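Local coordinates for uncharacterized protein C22E12.03c (Schizosaccharomyces pombe, PDB 4QYT) that converts methylglyoxal to D-lactate in a single glutathione-independent step and takes part in protection against reactive oxygen species, at residues A[61-71]-A[92-101]. Numbering follows the deposited sequence.
Sequences YKEIPSADDFA and TPFVQQVVKE. With EDO (1,2-ethanediol), chain F.
Phe-94 and Phe-70 each hold CG opposite the backbone N (chi1 -176° for Phe-70), which brings both rings into the space between helices 93-101 and 67-71, where they cross at a slant. Tyr-61 tucks CG between its own N and carbonyl carbon and slides past Phe-94 the other way. The three rings form an aromatic cluster on one side of the mixed, largely parallel sheet of the DJ-1/PfpI fold, where the two helices pack at -54°. Tyr-61 and Phe-94 make an edge-to-face pair: CD2 of Tyr-61 points into the Phe-94 face, 3.8 Å from its CG, with the planes at 66°. At the far end of the Phe-94 ring, CZ meets Ile-64 CG2 edge-on and also lies 3.7 Å from Phe-70 CD2. Val-98 sets both methyls on the same side of the Phe-70 ring: CG2 sits over the face, 3.8 Å from the centroid in a CH-pi contact, while CG1 presses on CE1 at 3.4 Å. Beneath, Phe-70 meets Phe-10 and Cys-8 of strand 7-12, and Val-98 rests on Ala-77 of strand 76-79. Were Phe-70 an alanine, a gap would probably open between helix and sheet, leaving Val-98 CG2 without its aromatic face and taking away the ring that Phe-94 CZ packs against. Closer to solvent, the small Ala-67 lets the backbones approach to 5.3 Å between its CA and that of Val-98, and its CB packs on Gln-97 CB. One water accepts from Ala-67 N and donates to Gln-97 OE1, bridging the helices. The like-charged carboxylates of Asp-68 and Glu-101 are likewise joined by water: one molecule donates to Asp-68 OD1 at 2.7 Å and to Glu-101 OE1 at 2.6 Å.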
loop_
_atom_site.group_PDB
_atom_site.type_symbol
_atom_site.label_atom_id
_atom_site.label_comp_id
_atom_site.label_asym_id
_atom_site.label_seq_id
_atom_site.Cartn_x
_atom_site.Cartn_y
_atom_site.Cartn_z
ATOM N N TYR A 61 -16.530 -1.281 -14.312
ATOM C CA TYR A 61 -17.879 -1.377 -13.784
ATOM C C TYR A 61 -18.916 -1.498 -14.895
ATOM O O TYR A 61 -20.012 -1.997 -14.656
ATOM C CB TYR A 61 -18.243 -0.240 -12.845
ATOM C CG TYR A 61 -18.694 1.042 -13.480
ATOM C CD1 TYR A 61 -17.901 1.781 -14.320
ATOM C CD2 TYR A 61 -19.930 1.577 -13.168
ATOM C CE1 TYR A 61 -18.308 2.993 -14.839
ATOM C CE2 TYR A 61 -20.345 2.796 -13.670
ATOM C CZ TYR A 61 -19.539 3.488 -14.539
ATOM O OH TYR A 61 -19.942 4.717 -15.042
ATOM N N LYS A 62 -18.579 -1.059 -16.105
ATOM C CA LYS A 62 -19.512 -1.128 -17.215
ATOM C C LYS A 62 -19.839 -2.554 -17.617
ATOM O O LYS A 62 -20.807 -2.810 -18.332
ATOM C CB LYS A 62 -18.997 -0.329 -18.399
ATOM C CG LYS A 62 -18.841 1.159 -18.111
ATOM C CD LYS A 62 -18.465 2.015 -19.304
ATOM C CE LYS A 62 -18.192 3.447 -18.841
ATOM N NZ LYS A 62 -17.508 4.298 -19.840
ATOM N N GLU A 63 -19.034 -3.495 -17.136
ATOM C CA GLU A 63 -19.277 -4.925 -17.333
ATOM C C GLU A 63 -20.447 -5.456 -16.526
ATOM O O GLU A 63 -20.887 -6.602 -16.741
ATOM C CB GLU A 63 -18.060 -5.766 -16.967
ATOM C CG GLU A 63 -16.841 -5.497 -17.819
ATOM C CD GLU A 63 -15.586 -6.094 -17.246
ATOM O OE1 GLU A 63 -15.654 -7.161 -16.590
ATOM O OE2 GLU A 63 -14.500 -5.495 -17.447
ATOM N N ILE A 64 -20.904 -4.711 -15.532
ATOM C CA ILE A 64 -21.865 -5.184 -14.553
ATOM C C ILE A 64 -23.158 -4.425 -14.781
ATOM O O ILE A 64 -23.160 -3.215 -14.667
ATOM C CB ILE A 64 -21.341 -4.985 -13.119
ATOM C CG1 ILE A 64 -19.977 -5.663 -12.947
ATOM C CG2 ILE A 64 -22.355 -5.535 -12.132
ATOM C CD1 ILE A 64 -19.234 -5.237 -11.688
ATOM N N PRO A 65 -24.257 -5.110 -15.180
ATOM C CA PRO A 65 -25.371 -4.369 -15.772
ATOM C C PRO A 65 -26.205 -3.600 -14.788
ATOM O O PRO A 65 -26.975 -2.738 -15.212
ATOM C CB PRO A 65 -26.159 -5.447 -16.503
ATOM C CG PRO A 65 -25.829 -6.721 -15.779
ATOM C CD PRO A 65 -24.364 -6.558 -15.457
ATOM N N SER A 66 -26.144 -3.909 -13.501
ATOM C CA SER A 66 -26.948 -3.204 -12.496
ATOM C C SER A 66 -26.364 -3.489 -11.110
ATOM O O SER A 66 -25.584 -4.400 -10.932
ATOM C CB SER A 66 -28.412 -3.697 -12.520
ATOM O OG SER A 66 -28.472 -5.002 -11.978
ATOM N N ALA A 67 -26.833 -2.705 -10.138
ATOM C CA ALA A 67 -26.490 -2.962 -8.749
ATOM C C ALA A 67 -26.989 -4.308 -8.249
ATOM O O ALA A 67 -26.323 -4.984 -7.449
ATOM C CB ALA A 67 -26.931 -1.821 -7.847
ATOM N N ASP A 68 -28.203 -4.697 -8.685
ATOM C CA ASP A 68 -28.684 -6.023 -8.323
ATOM C C ASP A 68 -27.747 -7.095 -8.880
ATOM O O ASP A 68 -27.476 -8.091 -8.195
ATOM C CB ASP A 68 -30.101 -6.260 -8.836
ATOM C CG ASP A 68 -31.181 -5.553 -8.004
ATOM O OD1 ASP A 68 -30.913 -5.164 -6.857
ATOM O OD2 ASP A 68 -32.340 -5.519 -8.476
ATOM N N ASP A 69 -27.234 -6.916 -10.113
ATOM C CA ASP A 69 -26.310 -7.901 -10.646
ATOM C C ASP A 69 -25.003 -7.916 -9.865
ATOM O O ASP A 69 -24.391 -8.960 -9.632
ATOM C CB ASP A 69 -26.104 -7.734 -12.147
ATOM C CG ASP A 69 -25.576 -9.015 -12.761
ATOM O OD1 ASP A 69 -26.365 -9.978 -12.805
ATOM O OD2 ASP A 69 -24.414 -9.056 -13.177
ATOM N N PHE A 70 -24.550 -6.717 -9.481
ATOM C CA PHE A 70 -23.384 -6.593 -8.628
ATOM C C PHE A 70 -23.548 -7.402 -7.359
ATOM O O PHE A 70 -22.645 -8.136 -6.939
ATOM C CB PHE A 70 -23.131 -5.120 -8.306
ATOM C CG PHE A 70 -21.882 -4.902 -7.502
ATOM C CD1 PHE A 70 -21.879 -5.049 -6.134
ATOM C CD2 PHE A 70 -20.733 -4.452 -8.104
ATOM C CE1 PHE A 70 -20.748 -4.782 -5.379
ATOM C CE2 PHE A 70 -19.601 -4.124 -7.370
ATOM C CZ PHE A 70 -19.615 -4.277 -6.005
ATOM N N ALA A 71 -24.727 -7.295 -6.744
ATOM C CA ALA A 71 -24.987 -8.001 -5.512
ATOM C C ALA A 71 -25.057 -9.513 -5.675
ATOM O O ALA A 71 -24.837 -10.265 -4.731
ATOM C CB ALA A 71 -26.284 -7.495 -4.889
ATOM N N THR A 92 -20.718 8.519 -8.306
ATOM C CA THR A 92 -21.180 7.592 -9.338
ATOM C C THR A 92 -22.418 6.881 -8.848
ATOM O O THR A 92 -22.332 6.148 -7.863
ATOM C CB THR A 92 -20.074 6.580 -9.633
ATOM O OG1 THR A 92 -18.905 7.238 -10.095
ATOM C CG2 THR A 92 -20.466 5.589 -10.683
ATOM N N PRO A 93 -23.578 7.006 -9.513
ATOM C CA PRO A 93 -24.774 6.330 -9.005
ATOM C C PRO A 93 -24.597 4.847 -8.804
ATOM O O PRO A 93 -25.124 4.321 -7.829
ATOM C CB PRO A 93 -25.856 6.727 -10.025
ATOM C CG PRO A 93 -25.408 8.095 -10.466
ATOM C CD PRO A 93 -23.907 7.998 -10.562
ATOM N N PHE A 94 -23.892 4.156 -9.708
ATOM C CA PHE A 94 -23.715 2.724 -9.532
ATOM C C PHE A 94 -23.122 2.391 -8.161
ATOM O O PHE A 94 -23.552 1.443 -7.495
ATOM C CB PHE A 94 -22.833 2.200 -10.635
ATOM C CG PHE A 94 -22.580 0.710 -10.582
ATOM C CD1 PHE A 94 -23.443 -0.151 -11.223
ATOM C CD2 PHE A 94 -21.475 0.157 -9.940
ATOM C CE1 PHE A 94 -23.219 -1.512 -11.226
ATOM C CE2 PHE A 94 -21.244 -1.214 -9.945
ATOM C CZ PHE A 94 -22.109 -2.041 -10.617
ATOM N N VAL A 95 -22.071 3.126 -7.783
ATOM C CA VAL A 95 -21.428 2.912 -6.489
ATOM C C VAL A 95 -22.370 3.180 -5.333
ATOM O O VAL A 95 -22.484 2.402 -4.393
ATOM C CB VAL A 95 -20.134 3.736 -6.378
ATOM C CG1 VAL A 95 -19.518 3.605 -5.011
ATOM C CG2 VAL A 95 -19.143 3.345 -7.457
ATOM N N GLN A 96 -23.092 4.300 -5.436
ATOM C CA GLN A 96 -24.077 4.645 -4.422
ATOM C C GLN A 96 -25.166 3.562 -4.290
ATOM O O GLN A 96 -25.613 3.239 -3.186
ATOM C CB GLN A 96 -24.749 5.979 -4.749
ATOM C CG GLN A 96 -23.815 7.170 -4.804
ATOM C CD GLN A 96 -24.425 8.321 -5.576
ATOM O OE1 GLN A 96 -25.592 8.256 -6.013
ATOM N NE2 GLN A 96 -23.662 9.382 -5.734
ATOM N N GLN A 97 -25.642 3.073 -5.434
ATOM C CA GLN A 97 -26.679 2.045 -5.462
ATOM C C GLN A 97 -26.203 0.759 -4.802
ATOM O O GLN A 97 -26.942 0.106 -4.064
ATOM C CB GLN A 97 -27.076 1.735 -6.906
ATOM C CG GLN A 97 -27.866 2.854 -7.606
ATOM C CD GLN A 97 -27.810 2.826 -9.146
ATOM O OE1 GLN A 97 -27.067 2.062 -9.774
ATOM N NE2 GLN A 97 -28.585 3.675 -9.751
ATOM N N VAL A 98 -24.959 0.373 -5.054
ATOM C CA VAL A 98 -24.402 -0.803 -4.399
ATOM C C VAL A 98 -24.357 -0.581 -2.896
ATOM O O VAL A 98 -24.724 -1.471 -2.128
ATOM C CB VAL A 98 -22.979 -1.090 -4.975
ATOM C CG1 VAL A 98 -22.156 -2.000 -4.060
ATOM C CG2 VAL A 98 -23.079 -1.654 -6.385
ATOM N N VAL A 99 -23.834 0.578 -2.475
ATOM C CA VAL A 99 -23.753 0.839 -1.043
ATOM C C VAL A 99 -25.137 0.805 -0.355
ATOM O O VAL A 99 -25.296 0.223 0.719
ATOM C CB VAL A 99 -22.980 2.180 -0.825
ATOM C CG1 VAL A 99 -23.170 2.757 0.561
ATOM C CG2 VAL A 99 -21.515 1.999 -1.193
ATOM N N LYS A 100 -26.105 1.433 -0.977
ATOM C CA LYS A 100 -27.464 1.437 -0.442
ATOM C C LYS A 100 -28.049 0.047 -0.391
ATOM O O LYS A 100 -28.745 -0.317 0.583
ATOM C CB LYS A 100 -28.353 2.356 -1.277
ATOM C CG LYS A 100 -28.033 3.816 -1.097
ATOM C CD LYS A 100 -28.867 4.697 -1.991
ATOM C CE LYS A 100 -30.253 4.872 -1.403
ATOM N NZ LYS A 100 -30.248 5.633 -0.106
ATOM N N GLU A 101 -27.816 -0.745 -1.436
ATOM C CA GLU A 101 -28.321 -2.105 -1.426
ATOM C C GLU A 101 -27.681 -2.943 -0.345
ATOM O O GLU A 101 -28.338 -3.780 0.291
ATOM C CB GLU A 101 -28.093 -2.789 -2.775
ATOM C CG GLU A 101 -28.545 -4.237 -2.821
ATOM C CD GLU A 101 -30.016 -4.429 -2.493
ATOM O OE1 GLU A 101 -30.843 -3.574 -2.941
ATOM O OE2 GLU A 101 -30.353 -5.543 -1.982
HETATM C C1 EDO F . -31.022 -2.294 -8.626
HETATM O O1 EDO F . -30.229 -2.898 -9.663
HETATM C C2 EDO F . -31.294 -0.822 -8.869
HETATM O O2 EDO F . -30.216 -0.021 -8.350
HETATM O O HOH W 1 -28.326 -0.275 -10.493
HETATM O O HOH W 2 -30.144 -6.957 -4.823
HETATM O O HOH W 3 -30.588 -2.852 -5.444
#